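PDB 3NE8: N-acetylmuramoyl-l-alanine amidase from Bartonella henselae, which probably uses zinc to hydrolyse the amide bond between N-acetylmuramoyl groups and L-alanine in peptidoglycan, remodelling the cell wall during division. Local coordinates for residues D41-Q44 against I50-L53; A94-I99 against N154-L159; N150-V155 against P185-E190; S160-N165 against A213-Y218. All blocks are in the same frame, centred on the assembly; numbering follows the deposited sequence. Where two conformers were deposited one is given.

Contact 1 (D41-Q44 against I50-L53)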
loop_
_atom_site.group_PDB
_atom_site.type_symbol
_atom_site.label_atom_id
_atom_site.label_comp_id
_atom_site.label_asym_id
_atom_site.label_seq_id
_atom_site.Cartn_x
_atom_site.Cartn_y
_atom_site.Cartn_z
ATOM N N ASP A 41 3.364 -18.204 -16.729
ATOM C CA ASP A 41 2.813 -19.508 -16.399
ATOM C C ASP A 41 2.272 -19.540 -14.971
ATOM O O ASP A 41 1.191 -20.057 -14.727
ATOM C CB ASP A 41 3.871 -20.591 -16.578
ATOM C CG ASP A 41 3.318 -21.991 -16.375
ATOM O OD1 ASP A 41 2.422 -22.392 -17.148
ATOM O OD2 ASP A 41 3.781 -22.690 -15.447
ATOM N N GLU A 42 3.031 -19.007 -14.020
ATOM C CA GLU A 42 2.572 -18.978 -12.635
ATOM C C GLU A 42 1.296 -18.156 -12.499
ATOM O O GLU A 42 0.379 -18.549 -11.783
ATOM C CB GLU A 42 3.673 -18.443 -11.713
ATOM C CG GLU A 42 4.896 -19.358 -11.587
ATOM C CD GLU A 42 4.558 -20.725 -11.040
ATOM O OE1 GLU A 42 3.817 -20.807 -10.043
ATOM O OE2 GLU A 42 5.041 -21.729 -11.606
ATOM N N LEU A 43 1.244 -17.012 -13.166
ATOM C CA LEU A 43 0.060 -16.165 -13.097
ATOM C C LEU A 43 -1.156 -16.852 -13.710
ATOM O O LEU A 43 -2.281 -16.692 -13.218
ATOM C CB LEU A 43 0.323 -14.819 -13.773
ATOM C CG LEU A 43 1.249 -13.906 -12.988
ATOM C CD1 LEU A 43 1.733 -12.783 -13.867
ATOM C CD2 LEU A 43 0.531 -13.343 -11.767
ATOM N N GLN A 44 -0.932 -17.615 -14.775
ATOM C CA GLN A 44 -2.014 -18.277 -15.489
ATOM C C GLN A 44 -2.512 -19.526 -14.745
ATOM O O GLN A 44 -3.591 -20.053 -15.045
ATOM C CB GLN A 44 -1.613 -18.559 -16.945
ATOM C CG GLN A 44 -1.565 -17.272 -17.776
ATOM C CD GLN A 44 -1.050 -17.429 -19.193
ATOM O OE1 GLN A 44 -0.425 -18.446 -19.558
ATOM N NE2 GLN A 44 -1.278 -16.397 -20.007
ATOM N N ILE A 50 -4.832 -11.546 -16.165
ATOM C CA ILE A 50 -4.608 -11.602 -17.605
ATOM C C ILE A 50 -3.237 -11.009 -17.886
ATOM O O ILE A 50 -2.924 -9.910 -17.430
ATOM C CB ILE A 50 -5.687 -10.825 -18.357
ATOM C CG1 ILE A 50 -7.063 -11.435 -18.080
ATOM C CG2 ILE A 50 -5.409 -10.828 -19.853
ATOM C CD1 ILE A 50 -8.174 -10.751 -18.827
ATOM N N VAL A 51 -2.418 -11.749 -18.623
ATOM C CA VAL A 51 -1.013 -11.409 -18.789
ATOM C C VAL A 51 -0.670 -11.198 -20.247
ATOM O O VAL A 51 -1.121 -11.951 -21.108
ATOM C CB VAL A 51 -0.125 -12.565 -18.302
ATOM C CG1 VAL A 51 1.356 -12.203 -18.413
ATOM C CG2 VAL A 51 -0.484 -12.946 -16.882
ATOM N N ALA A 52 0.143 -10.190 -20.529
ATOM C CA ALA A 52 0.739 -10.034 -21.847
ATOM C C ALA A 52 2.218 -9.733 -21.671
ATOM O O ALA A 52 2.631 -9.187 -20.645
ATOM C CB ALA A 52 0.060 -8.924 -22.633
ATOM N N LEU A 53 3.014 -10.110 -22.661
ATOM C CA LEU A 53 4.432 -9.786 -22.702
ATOM C C LEU A 53 4.691 -8.705 -23.760
ATOM O O LEU A 53 4.036 -8.695 -24.809
ATOM C CB LEU A 53 5.252 -11.040 -23.029
ATOM C CG LEU A 53 5.722 -11.896 -21.852
ATOM C CD1 LEU A 53 4.562 -12.380 -20.975
ATOM C CD2 LEU A 53 6.546 -13.080 -22.344
HETATM O O HOH W 1 -3.392 -14.413 -19.365
#
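Leu43 and Val51 meet through a single methyl group: Val51 CG2 lies 3.7 Å from Leu43 CB and is equally near Leu43 CD1, so the valine tip is set against the base and one branch of the leucine. The two side chains cross at about a right angle. With Val51 CG1 anti to its own backbone N (chi1 -178°), the other methyl, CG2, is placed opposite the carbonyl carbon and directed at the helix. Gln44 does not set out toward the strand, but its extended chain (chi2 174°) carries the amide there, and Gln44 NE2 packs loosely at 4.3 Å from Val51 CB. The polar link is made by water: the same nitrogen gives a hydrogen bond to a water 3.0 Å away, and that water also accepts the backbone N-H of Val51, at 2.9 Å from Val51 N. One water thus ties the last turn of the helix to the strand, although no direct hydrogen bond crosses between 41-44 and 50-53. The second shell fixes both partners. Ile50 and Ala52 make the backbone bonds to strand 5-11, whereas Val51 N turns to the other side of 49-53, an outermost strand of the sheet within this chain. Leu43 also packs on Ala217 of helix 206-227, and Val51 on Arg40 and Leu9. Such packing of the end of a helix on the strand that follows it is characteristic of a beta-alpha-beta crossover, formed here by strand 5-11, helix 28-45 and strand 49-53, strands 5-11 and 49-53 being parallel neighbours in the sheet.

Contact 2 (A94-I99 against N154-L159); sequences ATVYTI and NVVSNL
Val96 stands with CG1 anti to its backbone N (chi1 -173°), which puts CG2 opposite the carbonyl carbon and facing a pair of helix valines. Val155 is turned the same way (chi1 167°), but here it is CG1, the methyl anti to the nitrogen, that answers. Val96 CG2 lies 3.7 Å from Val155 CG1, the closest approach between the two segments. The same methyl also reaches the following residue, 4.1 Å from Val156 CG2, so it is received by two successive side chains of one helical turn. Both valine pairs meet at a slant, methyl against methyl. One turn further on, Leu159 runs out extended and ends with CD1 4.0 Å from Ala94 CB, a small group that the longer leucine comes to meet. The partners therefore run in opposite order, Ala94 with Leu159 and Val96 with Val155 and Val156, as expected for a strand and helix at 170° between their N-to-C directions. Their axes approach to 9.0 Å. No hydrogen bond links 94-99 with 154-159; the contact is wholly apolar and mostly buried. The Val96 side chain is about 14 Å from the zinc ion. Asn154 and Asn158 turn to helix 206-227, where ND2 of each bonds to Gln222 OE1. Val96 also touches Ala152 and Val187, Leu166 packs beside Ala94, Val156 and Leu159, and strand 94-99 lies between antiparallel 186-190 and parallel 170-174, with helix 135-161 running nearly antiparallel to strand 94-99 over one face of the sheet.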
loop_
_atom_site.group_PDB
_atom_site.type_symbol
_atom_site.label_atom_id
_atom_site.label_comp_id
_atom_site.label_asym_id
_atom_site.label_seq_id
_atom_site.Cartn_x
_atom_site.Cartn_y
_atom_site.Cartn_z
ATOM N N ALA A 94 18.311 -10.478 -5.531
ATOM C CA ALA A 94 17.150 -9.854 -6.152
ATOM C C ALA A 94 17.003 -8.409 -5.680
ATOM O O ALA A 94 17.267 -8.095 -4.515
ATOM C CB ALA A 94 15.892 -10.657 -5.852
ATOM N N THR A 95 16.583 -7.539 -6.596
ATOM C CA THR A 95 16.397 -6.121 -6.317
ATOM C C THR A 95 15.157 -5.643 -7.053
ATOM O O THR A 95 14.863 -6.116 -8.157
ATOM C CB THR A 95 17.580 -5.271 -6.855
ATOM O OG1 THR A 95 18.824 -5.926 -6.583
ATOM C CG2 THR A 95 17.610 -3.890 -6.224
ATOM N N VAL A 96 14.437 -4.695 -6.458
ATOM C CA VAL A 96 13.318 -4.044 -7.133
ATOM C C VAL A 96 13.578 -2.549 -7.205
ATOM O O VAL A 96 13.890 -1.910 -6.183
ATOM C CB VAL A 96 11.970 -4.299 -6.438
ATOM C CG1 VAL A 96 10.833 -3.736 -7.285
ATOM C CG2 VAL A 96 11.761 -5.777 -6.181
ATOM N N TYR A 97 13.455 -1.989 -8.401
ATOM C CA TYR A 97 13.625 -0.561 -8.627
ATOM C C TYR A 97 12.313 0.094 -9.020
ATOM O O TYR A 97 11.528 -0.453 -9.797
ATOM C CB TYR A 97 14.649 -0.278 -9.738
ATOM C CG TYR A 97 16.043 -0.755 -9.432
ATOM C CD1 TYR A 97 16.992 0.115 -8.910
ATOM C CD2 TYR A 97 16.415 -2.071 -9.662
ATOM C CE1 TYR A 97 18.281 -0.322 -8.626
ATOM C CE2 TYR A 97 17.690 -2.515 -9.381
ATOM C CZ TYR A 97 18.624 -1.640 -8.860
ATOM O OH TYR A 97 19.907 -2.069 -8.556
ATOM N N THR A 98 12.080 1.280 -8.467
ATOM C CA THR A 98 11.012 2.165 -8.919
ATOM C C THR A 98 11.638 3.426 -9.507
ATOM O O THR A 98 12.849 3.640 -9.366
ATOM C CB THR A 98 10.059 2.528 -7.770
ATOM O OG1 THR A 98 10.817 2.929 -6.619
ATOM C CG2 THR A 98 9.230 1.320 -7.402
ATOM N N ILE A 99 10.833 4.263 -10.153
ATOM C CA ILE A 99 11.374 5.432 -10.829
ATOM C C ILE A 99 11.566 6.597 -9.861
ATOM O O ILE A 99 10.814 6.759 -8.895
ATOM C CB ILE A 99 10.485 5.867 -12.008
ATOM C CG1 ILE A 99 11.266 6.796 -12.948
ATOM C CG2 ILE A 99 9.202 6.522 -11.507
ATOM C CD1 ILE A 99 10.583 7.063 -14.271
ATOM N N ASN A 154 5.858 -5.003 -1.431
ATOM C CA ASN A 154 5.297 -6.327 -1.254
ATOM C C ASN A 154 6.174 -7.406 -1.875
ATOM O O ASN A 154 6.339 -8.480 -1.298
ATOM C CB ASN A 154 3.880 -6.413 -1.800
ATOM C CG ASN A 154 3.073 -7.495 -1.112
ATOM O OD1 ASN A 154 3.168 -7.676 0.106
ATOM N ND2 ASN A 154 2.278 -8.219 -1.883
ATOM N N VAL A 155 6.736 -7.117 -3.043
ATOM C CA VAL A 155 7.605 -8.082 -3.699
ATOM C C VAL A 155 8.791 -8.428 -2.808
ATOM O O VAL A 155 9.098 -9.600 -2.600
ATOM C CB VAL A 155 8.093 -7.563 -5.063
ATOM C CG1 VAL A 155 9.235 -8.417 -5.571
ATOM C CG2 VAL A 155 6.946 -7.561 -6.082
ATOM N N VAL A 156 9.438 -7.403 -2.269
ATOM C CA VAL A 156 10.562 -7.603 -1.367
ATOM C C VAL A 156 10.150 -8.423 -0.144
ATOM O O VAL A 156 10.833 -9.371 0.228
ATOM C CB VAL A 156 11.150 -6.253 -0.918
ATOM C CG1 VAL A 156 12.060 -6.439 0.292
ATOM C CG2 VAL A 156 11.879 -5.583 -2.077
ATOM N N SER A 157 9.024 -8.063 0.462
ATOM C CA SER A 157 8.532 -8.778 1.639
ATOM C C SER A 157 8.348 -10.269 1.353
ATOM O O SER A 157 8.781 -11.118 2.128
ATOM C CB SER A 157 7.207 -8.168 2.104
ATOM O OG SER A 157 6.697 -8.855 3.237
ATOM N N ASN A 158 7.698 -10.593 0.243
ATOM C CA ASN A 158 7.426 -11.990 -0.079
ATOM C C ASN A 158 8.649 -12.770 -0.551
ATOM O O ASN A 158 8.767 -13.961 -0.272
ATOM C CB ASN A 158 6.274 -12.105 -1.073
ATOM C CG ASN A 158 4.941 -11.801 -0.431
ATOM O OD1 ASN A 158 4.682 -12.220 0.701
ATOM N ND2 ASN A 158 4.096 -11.076 -1.136
ATOM N N LEU A 159 9.569 -12.104 -1.239
ATOM C CA LEU A 159 10.819 -12.772 -1.601
ATOM C C LEU A 159 11.552 -13.183 -0.331
ATOM O O LEU A 159 12.084 -14.288 -0.240
ATOM C CB LEU A 159 11.707 -11.882 -2.466
ATOM C CG LEU A 159 11.218 -11.639 -3.891
ATOM C CD1 LEU A 159 12.121 -10.617 -4.556
ATOM C CD2 LEU A 159 11.194 -12.934 -4.671
#

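Contact 3 (N150-V155 against P185-E190)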
loop_
_atom_site.group_PDB
_atom_site.type_symbol
_atom_site.label_atom_id
_atom_site.label_comp_id
_atom_site.label_asym_id
_atom_site.label_seq_id
_atom_site.Cartn_x
_atom_site.Cartn_y
_atom_site.Cartn_z
ATOM N N ASN A 150 4.137 0.536 -3.460
ATOM C CA ASN A 150 3.429 -0.512 -2.744
ATOM C C ASN A 150 3.792 -1.883 -3.296
ATOM O O ASN A 150 4.107 -2.806 -2.543
ATOM C CB ASN A 150 1.918 -0.291 -2.825
ATOM C CG ASN A 150 1.143 -1.419 -2.195
ATOM O OD1 ASN A 150 0.818 -2.393 -2.844
ATOM N ND2 ASN A 150 0.854 -1.295 -0.908
ATOM N N PHE A 151 3.759 -2.027 -4.618
ATOM C CA PHE A 151 4.091 -3.310 -5.200
ATOM C C PHE A 151 5.544 -3.695 -4.927
ATOM O O PHE A 151 5.839 -4.843 -4.576
ATOM C CB PHE A 151 3.796 -3.331 -6.697
ATOM C CG PHE A 151 4.070 -4.666 -7.334
ATOM C CD1 PHE A 151 3.338 -5.777 -6.958
ATOM C CD2 PHE A 151 5.097 -4.822 -8.257
ATOM C CE1 PHE A 151 3.593 -7.021 -7.525
ATOM C CE2 PHE A 151 5.354 -6.067 -8.825
ATOM C CZ PHE A 151 4.602 -7.166 -8.453
ATOM N N ALA A 152 6.460 -2.744 -5.105
ATOM C CA ALA A 152 7.866 -3.025 -4.826
ATOM C C ALA A 152 8.044 -3.556 -3.400
ATOM O O ALA A 152 8.761 -4.539 -3.169
ATOM C CB ALA A 152 8.728 -1.773 -5.048
ATOM N N ASN A 153 7.400 -2.889 -2.442
ATOM C CA ASN A 153 7.483 -3.282 -1.034
ATOM C C ASN A 153 6.985 -4.685 -0.814
ATOM O O ASN A 153 7.607 -5.476 -0.093
ATOM C CB ASN A 153 6.641 -2.349 -0.159
ATOM C CG ASN A 153 7.348 -1.063 0.168
ATOM O OD1 ASN A 153 8.564 -0.948 0.007
ATOM N ND2 ASN A 153 6.588 -0.076 0.642
ATOM N N ASN A 154 5.858 -5.003 -1.431
ATOM C CA ASN A 154 5.297 -6.327 -1.254
ATOM C C ASN A 154 6.174 -7.406 -1.875
ATOM O O ASN A 154 6.339 -8.480 -1.298
ATOM C CB ASN A 154 3.880 -6.413 -1.800
ATOM C CG ASN A 154 3.073 -7.495 -1.112
ATOM O OD1 ASN A 154 3.168 -7.676 0.106
ATOM N ND2 ASN A 154 2.278 -8.219 -1.883
ATOM N N VAL A 155 6.736 -7.117 -3.043
ATOM C CA VAL A 155 7.605 -8.082 -3.699
ATOM C C VAL A 155 8.791 -8.428 -2.808
ATOM O O VAL A 155 9.098 -9.600 -2.600
ATOM C CB VAL A 155 8.093 -7.563 -5.063
ATOM C CG1 VAL A 155 9.235 -8.417 -5.571
ATOM C CG2 VAL A 155 6.946 -7.561 -6.082
ATOM N N PRO A 185 1.295 1.528 -12.853
ATOM C CA PRO A 185 2.300 1.239 -11.824
ATOM C C PRO A 185 3.384 0.358 -12.431
ATOM O O PRO A 185 3.041 -0.619 -13.113
ATOM C CB PRO A 185 1.496 0.484 -10.755
ATOM C CG PRO A 185 0.100 1.022 -10.920
ATOM C CD PRO A 185 -0.070 1.188 -12.412
ATOM N N SER A 186 4.654 0.685 -12.196
ATOM C CA SER A 186 5.767 0.055 -12.899
ATOM C C SER A 186 6.935 -0.191 -11.968
ATOM O O SER A 186 7.320 0.707 -11.193
ATOM C CB SER A 186 6.249 0.961 -14.048
ATOM O OG SER A 186 5.233 1.183 -15.015
ATOM N N VAL A 187 7.520 -1.385 -12.059
ATOM C CA VAL A 187 8.759 -1.676 -11.359
ATOM C C VAL A 187 9.718 -2.392 -12.295
ATOM O O VAL A 187 9.296 -3.028 -13.276
ATOM C CB VAL A 187 8.541 -2.547 -10.088
ATOM C CG1 VAL A 187 7.588 -1.864 -9.109
ATOM C CG2 VAL A 187 8.048 -3.951 -10.444
ATOM N N LEU A 188 11.002 -2.318 -11.971
ATOM C CA LEU A 188 12.033 -3.068 -12.664
ATOM C C LEU A 188 12.629 -4.047 -11.665
ATOM O O LEU A 188 13.108 -3.648 -10.596
ATOM C CB LEU A 188 13.098 -2.123 -13.229
ATOM C CG LEU A 188 14.207 -2.753 -14.077
ATOM C CD1 LEU A 188 14.717 -1.752 -15.102
ATOM C CD2 LEU A 188 15.344 -3.298 -13.233
ATOM N N ILE A 189 12.572 -5.333 -11.980
ATOM C CA ILE A 189 13.094 -6.351 -11.079
ATOM C C ILE A 189 14.362 -6.941 -11.649
ATOM O O ILE A 189 14.371 -7.433 -12.781
ATOM C CB ILE A 189 12.084 -7.477 -10.834
ATOM C CG1 ILE A 189 10.812 -6.902 -10.211
ATOM C CG2 ILE A 189 12.689 -8.557 -9.936
ATOM C CD1 ILE A 189 9.743 -7.936 -9.909
ATOM N N GLU A 190 15.451 -6.841 -10.892
ATOM C CA GLU A 190 16.661 -7.582 -11.213
ATOM C C GLU A 190 16.510 -8.933 -10.552
ATOM O O GLU A 190 16.456 -9.028 -9.323
ATOM C CB GLU A 190 17.910 -6.881 -10.675
ATOM C CG GLU A 190 18.198 -5.539 -11.316
ATOM C CD GLU A 190 18.763 -5.628 -12.721
ATOM O OE1 GLU A 190 19.119 -6.734 -13.185
ATOM O OE2 GLU A 190 18.859 -4.555 -13.368
#
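The ring of Phe151 presents its edge to Val187. Val187 CG1 lies in the ring plane, 4.0 Å from Phe151 CD2, and Val187 CG2 sits close to that plane, 3.8 Å from both Phe151 CD2 and CE2. Both methyls lie along the same CD2-CE2 edge, and the side chains cross at about a right angle. One ring face is covered from within the same helix by Val155 CG2, 3.3 Å above the plane and offset toward the rim. Another aromatic ring, that of Phe223 in helix 206-227, meets Phe151 with the planes inclined at about 55°. Phe151 reaches the strand because CG stands anti to the backbone N (chi1 -178°). In Val187, CG1 is anti to the carbonyl carbon and CG2 lies between it and the backbone N, and both methyls meet the helix. CG1 of Val187 also lies 4.2 Å from Ala152 CB, where the small alanine allows the backbones their nearest approach. One turn further along the helix, the extended Ile189 ends with CD1 4.4 Å from Val155 CG1, a looser touch. No hydrogen bond crosses between the segments, all the touching residues being buried and apolar. The helix and strand run roughly the same way, 35° apart. On the strand's other side, Glu190 OE1 bonds to the backbone N of Asp84, and Leu188 and Glu190 pack on His82; Asp84 and His82 bind the zinc ion. This is the alpha/beta fold of this amidase family: a helix packs on one face of the mixed sheet, while zinc ligands such as His82 sit at strand C-terminal ends.

Contact 4 (S160-N165 against A213-Y218); sequences SKSHIN and AASIAY
Ser215 leaves its helix with CB aimed at the turn that follows helix 135-161. That carbon meets two residues, lying 3.9 Å from Ser162 OG and 4.2 Å from Ile164 CD1, the end of an extended isoleucine. At the tip, Ser215 OG is anti to its backbone N (chi1 178°) and comes 3.7 Å from Ser162 OG, too far for a direct hydrogen bond. A water closes the interval instead, 2.7 Å from Ser215 OG and 2.6 Å from Ser162 OG, and so bridges the two hydroxyls. Ser162 OG has a further hydrogen bond to the backbone oxygen of Asn158, one turn back, which holds the hydroxyl over the end of its own helix while the water reaches across. The contact is thus half polar, half apolar: the bridge runs from exposed Ser162 to buried Ser215, and the buried Ile164 packs its CD1 against Ser215 CB. Ser162 and Ile164 can flank one serine because the chain turns sharply between them. His163, with positive phi (57°), is the C-prime residue of a Schellman motif in which Ile164 N bonds to Leu159 O and His163 N to Ser160 O. The reversal ends the helix and folds Ile164 back onto Leu159. Asn165 then pairs through its backbone with Ala94, leading toward strand 166-167. Helix 206-227 packs here between two others: Ser215 faces Asn158 and Leu159 of helix 135-161, whereas on helix 28-45 Ala214 touches Glu42, and Ile216 touches Phe35 and Leu39.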
loop_
_atom_site.group_PDB
_atom_site.type_symbol
_atom_site.label_atom_id
_atom_site.label_comp_id
_atom_site.label_asym_id
_atom_site.label_seq_id
_atom_site.Cartn_x
_atom_site.Cartn_y
_atom_site.Cartn_z
ATOM N N SER A 160 11.567 -12.292 0.653
ATOM C CA SER A 160 12.220 -12.575 1.921
ATOM C C SER A 160 11.564 -13.763 2.624
ATOM O O SER A 160 12.250 -14.653 3.127
ATOM C CB SER A 160 12.177 -11.335 2.812
ATOM O OG SER A 160 12.757 -11.592 4.077
ATOM N N LYS A 161 10.235 -13.777 2.653
ATOM C CA LYS A 161 9.509 -14.877 3.283
ATOM C C LYS A 161 9.790 -16.203 2.578
ATOM O O LYS A 161 9.736 -17.269 3.195
ATOM C CB LYS A 161 8.005 -14.595 3.309
ATOM C CG LYS A 161 7.613 -13.426 4.190
ATOM C CD LYS A 161 6.109 -13.208 4.177
ATOM C CE LYS A 161 5.713 -12.074 5.113
ATOM N NZ LYS A 161 4.238 -11.885 5.173
ATOM N N SER A 162 10.096 -16.129 1.287
ATOM C CA SER A 162 10.407 -17.318 0.495
ATOM C C SER A 162 11.892 -17.676 0.525
ATOM O O SER A 162 12.335 -18.569 -0.198
ATOM C CB SER A 162 9.947 -17.130 -0.948
ATOM O OG SER A 162 8.539 -16.999 -1.025
ATOM N N HIS A 163 12.651 -16.976 1.360
ATOM C CA HIS A 163 14.082 -17.221 1.515
ATOM C C HIS A 163 14.847 -17.099 0.201
ATOM O O HIS A 163 15.837 -17.798 -0.020
ATOM C CB HIS A 163 14.333 -18.587 2.156
ATOM C CG HIS A 163 13.593 -18.789 3.442
ATOM N ND1 HIS A 163 12.523 -19.649 3.557
ATOM C CD2 HIS A 163 13.760 -18.229 4.664
ATOM C CE1 HIS A 163 12.067 -19.618 4.797
ATOM N NE2 HIS A 163 12.800 -18.763 5.489
ATOM N N ILE A 164 14.375 -16.214 -0.668
ATOM C CA ILE A 164 15.090 -15.867 -1.886
ATOM C C ILE A 164 16.034 -14.731 -1.539
ATOM O O ILE A 164 15.620 -13.738 -0.938
ATOM C CB ILE A 164 14.110 -15.435 -2.976
ATOM C CG1 ILE A 164 13.263 -16.642 -3.379
ATOM C CG2 ILE A 164 14.853 -14.853 -4.172
ATOM C CD1 ILE A 164 12.173 -16.336 -4.327
ATOM N N ASN A 165 17.306 -14.877 -1.884
ATOM C CA ASN A 165 18.294 -13.902 -1.445
ATOM C C ASN A 165 18.099 -12.540 -2.084
ATOM O O ASN A 165 17.964 -12.427 -3.308
ATOM C CB ASN A 165 19.717 -14.394 -1.702
ATOM C CG ASN A 165 20.751 -13.430 -1.176
ATOM O OD1 ASN A 165 20.751 -13.096 0.008
ATOM N ND2 ASN A 165 21.622 -12.948 -2.055
ATOM N N ALA A 213 9.581 -16.756 -9.548
ATOM C CA ALA A 213 8.388 -16.357 -10.276
ATOM C C ALA A 213 7.126 -16.627 -9.458
ATOM O O ALA A 213 6.197 -15.820 -9.461
ATOM C CB ALA A 213 8.334 -17.069 -11.630
ATOM N N ALA A 214 7.089 -17.755 -8.757
ATOM C CA ALA A 214 5.930 -18.088 -7.933
ATOM C C ALA A 214 5.719 -17.051 -6.834
ATOM O O ALA A 214 4.576 -16.681 -6.525
ATOM C CB ALA A 214 6.067 -19.471 -7.340
ATOM N N SER A 215 6.812 -16.577 -6.238
ATOM C CA SER A 215 6.722 -15.566 -5.193
ATOM C C SER A 215 6.201 -14.254 -5.775
ATOM O O SER A 215 5.327 -13.597 -5.199
ATOM C CB SER A 215 8.095 -15.359 -4.559
ATOM O OG SER A 215 8.041 -14.347 -3.563
ATOM N N ILE A 216 6.738 -13.851 -6.920
ATOM C CA ILE A 216 6.250 -12.634 -7.559
ATOM C C ILE A 216 4.775 -12.754 -7.932
ATOM O O ILE A 216 4.005 -11.806 -7.754
ATOM C CB ILE A 216 7.128 -12.240 -8.760
ATOM C CG1 ILE A 216 8.553 -11.955 -8.276
ATOM C CG2 ILE A 216 6.544 -11.038 -9.497
ATOM C CD1 ILE A 216 9.548 -11.757 -9.366
ATOM N N ALA A 217 4.356 -13.925 -8.403
ATOM C CA ALA A 217 2.952 -14.133 -8.756
ATOM C C ALA A 217 2.051 -13.964 -7.533
ATOM O O ALA A 217 0.972 -13.367 -7.625
ATOM C CB ALA A 217 2.749 -15.499 -9.396
ATOM N N TYR A 218 2.496 -14.464 -6.385
ATOM C CA TYR A 218 1.763 -14.281 -5.141
ATOM C C TYR A 218 1.661 -12.796 -4.798
ATOM O O TYR A 218 0.589 -12.311 -4.414
ATOM C CB TYR A 218 2.446 -15.064 -4.016
ATOM C CG TYR A 218 1.753 -14.955 -2.675
ATOM C CD1 TYR A 218 0.531 -15.572 -2.448
ATOM C CD2 TYR A 218 2.326 -14.236 -1.639
ATOM C CE1 TYR A 218 -0.105 -15.473 -1.215
ATOM C CE2 TYR A 218 1.699 -14.136 -0.399
ATOM C CZ TYR A 218 0.489 -14.752 -0.202
ATOM O OH TYR A 218 -0.117 -14.641 1.032
HETATM O O HOH W 2 6.477 -15.552 -1.706
#

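Overall arrangement
Contacts 2 and 3 form one buried, wholly apolar layer: their centres lie 5 Å apart, both use helix 135-161 and share Asn154 and Val155, and their strands 94-99 and 186-190 are hydrogen-bonded neighbours in the sheet. Contacts 1 and 4 lie farther out, each about 14 Å from the chain's centre, and each joins a small apolar touch to a water bridge. Helix 206-227 connects the groups: in contact 4 it lies against helix 28-45 of contact 1, and its Ile216 packs on Ile189 of contact 3. Contact 4 also continues contact 2 along helix 135-161. Contact 1, at the sheet's edge, touches neither contact 2 nor contact 3.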